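Local coordinates for ABC transporter substrate-binding protein (Rhizobium radiobacter, PDB 6TFX) that binds the opine mannopinic acid as the solute-binding protein of an ABC transporter, probably delivering it for import into the cell, at residues S200-N205 with S216-V221. Residues are numbered along the deposited sequence; the frame is centred on the assembly and turned at random. Where two conformers were deposited one is given.
Sequences SYRFLN and SGELDV
Arg202, near the end of strand 198-203, faces Leu219 in the loop between helix 207-215 and strand 221-223, their CA atoms 8.9 Å apart, so side chains alone bridge the two segments. Arg202 and Leu204, two residues apart along the chain, both point their side chains at that loop from the first bond on. Arg202 has two conformers; in the one described here it bends at chi3 (62°), which swings the guanidinium out to Glu218, a bridge that may not hold in the other. NH1 of Arg202 donates to OE1 of Glu218 at 3.1 Å, a nearly straight hydrogen bond (160° at the hydrogen) that also makes the salt bridge. Guanidinium and carboxylate lie nearly coplanar, and OE1 accepts through its anti lone pair, turned away from OE2. Leu204 covers one face of the guanidinium, its CD1 3.9 Å above the centre of the plane, while CB of Glu218 sits at the edge. Beside the ion pair, Leu219 splits its two methyls: CD1 meets CD1 of Leu204 tip to tip at 3.9 Å, and CD2 packs against CD of Arg202 at 4.0 Å. Ala213 of helix 207-215 touches Arg202, Glu218 and Leu219. Gly217, with positive phi, ends that helix in a Schellman motif. Strands 198-203 and 221-223 both pair in parallel with strand 5-10, making this a beta-alpha-beta crossover of the kind that builds the alpha/beta lobes of periplasmic binding proteins.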
loop_
_atom_site.group_PDB
_atom_site.type_symbol
_atom_site.label_atom_id
_atom_site.label_comp_id
_atom_site.label_asym_id
_atom_site.label_seq_id
_atom_site.Cartn_x
_atom_site.Cartn_y
_atom_site.Cartn_z
ATOM N N SER A 200 2.849 -21.707 -4.912
ATOM C CA SER A 200 3.186 -22.023 -3.521
ATOM C C SER A 200 3.781 -20.716 -2.991
ATOM O O SER A 200 4.877 -20.312 -3.392
ATOM C CB SER A 200 4.187 -23.176 -3.440
ATOM O OG SER A 200 4.531 -23.407 -2.079
ATOM N N TYR A 201 2.997 -20.000 -2.177
ATOM C CA TYR A 201 3.333 -18.677 -1.657
ATOM C C TYR A 201 3.878 -18.892 -0.259
ATOM O O TYR A 201 3.122 -19.146 0.678
ATOM C CB TYR A 201 2.058 -17.838 -1.672
ATOM C CG TYR A 201 2.238 -16.379 -1.325
ATOM C CD1 TYR A 201 2.120 -15.939 -0.012
ATOM C CD2 TYR A 201 2.432 -15.426 -2.321
ATOM C CE1 TYR A 201 2.206 -14.587 0.309
ATOM C CE2 TYR A 201 2.494 -14.062 -2.016
ATOM C CZ TYR A 201 2.406 -13.650 -0.697
ATOM O OH TYR A 201 2.473 -12.319 -0.372
ATOM N N ARG A 202 5.206 -18.857 -0.147
ATOM C CA ARG A 202 5.934 -19.186 1.080
ATOM C C ARG A 202 6.274 -18.001 1.968
ATOM O O ARG A 202 6.871 -17.031 1.493
ATOM C CB ARG A 202 7.213 -19.956 0.741
ATOM C CG ARG A 202 6.949 -21.344 0.155
ATOM C CD ARG A 202 8.229 -22.151 -0.006
ATOM N NE ARG A 202 8.899 -22.407 1.273
ATOM C CZ ARG A 202 10.177 -22.765 1.392
ATOM N NH1 ARG A 202 10.934 -22.925 0.312
ATOM N NH2 ARG A 202 10.706 -22.963 2.591
ATOM N N PHE A 203 5.967 -18.133 3.275
ATOM C CA PHE A 203 6.266 -17.118 4.287
ATOM C C PHE A 203 7.691 -17.323 4.774
ATOM O O PHE A 203 7.992 -18.321 5.443
ATOM C CB PHE A 203 5.258 -17.194 5.437
ATOM C CG PHE A 203 3.861 -16.875 4.962
ATOM C CD1 PHE A 203 3.559 -15.625 4.437
ATOM C CD2 PHE A 203 2.845 -17.820 5.047
ATOM C CE1 PHE A 203 2.270 -15.332 3.987
ATOM C CE2 PHE A 203 1.557 -17.524 4.609
ATOM C CZ PHE A 203 1.281 -16.288 4.066
ATOM N N LEU A 204 8.602 -16.470 4.301
ATOM C CA LEU A 204 10.020 -16.591 4.646
ATOM C C LEU A 204 10.519 -15.229 5.063
ATOM O O LEU A 204 11.282 -14.585 4.333
ATOM C CB LEU A 204 10.842 -17.156 3.457
ATOM C CG LEU A 204 10.593 -18.630 3.123
ATOM C CD1 LEU A 204 11.046 -18.954 1.717
ATOM C CD2 LEU A 204 11.312 -19.563 4.122
ATOM N N ASN A 205 10.060 -14.770 6.248
ATOM C CA ASN A 205 10.436 -13.451 6.758
ATOM C C ASN A 205 11.940 -13.297 6.999
ATOM O O ASN A 205 12.464 -12.213 6.800
ATOM C CB ASN A 205 9.665 -13.103 8.037
ATOM C CG ASN A 205 9.578 -11.599 8.247
ATOM O OD1 ASN A 205 9.113 -10.854 7.376
ATOM N ND2 ASN A 205 10.008 -11.119 9.422
ATOM N N SER A 216 19.220 -22.201 -3.750
ATOM C CA SER A 216 19.147 -23.667 -3.810
ATOM C C SER A 216 18.140 -24.187 -4.855
ATOM O O SER A 216 18.040 -25.400 -5.055
ATOM C CB SER A 216 18.825 -24.243 -2.434
ATOM O OG SER A 216 17.505 -23.911 -2.041
ATOM N N GLY A 217 17.410 -23.280 -5.493
ATOM C CA GLY A 217 16.412 -23.609 -6.504
ATOM C C GLY A 217 15.044 -23.972 -5.957
ATOM O O GLY A 217 14.215 -24.501 -6.695
ATOM N N GLU A 218 14.786 -23.701 -4.664
ATOM C CA GLU A 218 13.475 -23.991 -4.059
ATOM C C GLU A 218 12.441 -22.931 -4.484
ATOM O O GLU A 218 11.238 -23.198 -4.455
ATOM C CB GLU A 218 13.549 -23.964 -2.522
ATOM C CG GLU A 218 14.318 -25.103 -1.881
ATOM C CD GLU A 218 14.575 -24.918 -0.397
ATOM O OE1 GLU A 218 13.689 -24.381 0.310
ATOM O OE2 GLU A 218 15.674 -25.313 0.057
ATOM N N LEU A 219 12.909 -21.717 -4.814
ATOM C CA LEU A 219 12.022 -20.609 -5.185
ATOM C C LEU A 219 12.290 -20.129 -6.588
ATOM O O LEU A 219 13.446 -19.983 -6.991
ATOM C CB LEU A 219 12.191 -19.395 -4.221
ATOM C CG LEU A 219 12.016 -19.616 -2.717
ATOM C CD1 LEU A 219 12.425 -18.367 -1.928
ATOM C CD2 LEU A 219 10.594 -20.028 -2.381
ATOM N N ASP A 220 11.225 -19.809 -7.313
ATOM C CA ASP A 220 11.358 -19.205 -8.631
ATOM C C ASP A 220 11.405 -17.677 -8.492
ATOM O O ASP A 220 11.906 -16.980 -9.380
ATOM C CB ASP A 220 10.172 -19.607 -9.500
ATOM C CG ASP A 220 10.065 -21.116 -9.621
ATOM O OD1 ASP A 220 11.002 -21.733 -10.188
ATOM O OD2 ASP A 220 9.050 -21.687 -9.130
ATOM N N VAL A 221 10.823 -17.162 -7.405
ATOM C CA VAL A 221 10.755 -15.721 -7.126
ATOM C C VAL A 221 11.027 -15.509 -5.657
ATOM O O VAL A 221 10.508 -16.249 -4.826
ATOM C CB VAL A 221 9.338 -15.158 -7.464
ATOM C CG1 VAL A 221 9.191 -13.678 -7.069
ATOM C CG2 VAL A 221 9.003 -15.346 -8.928
#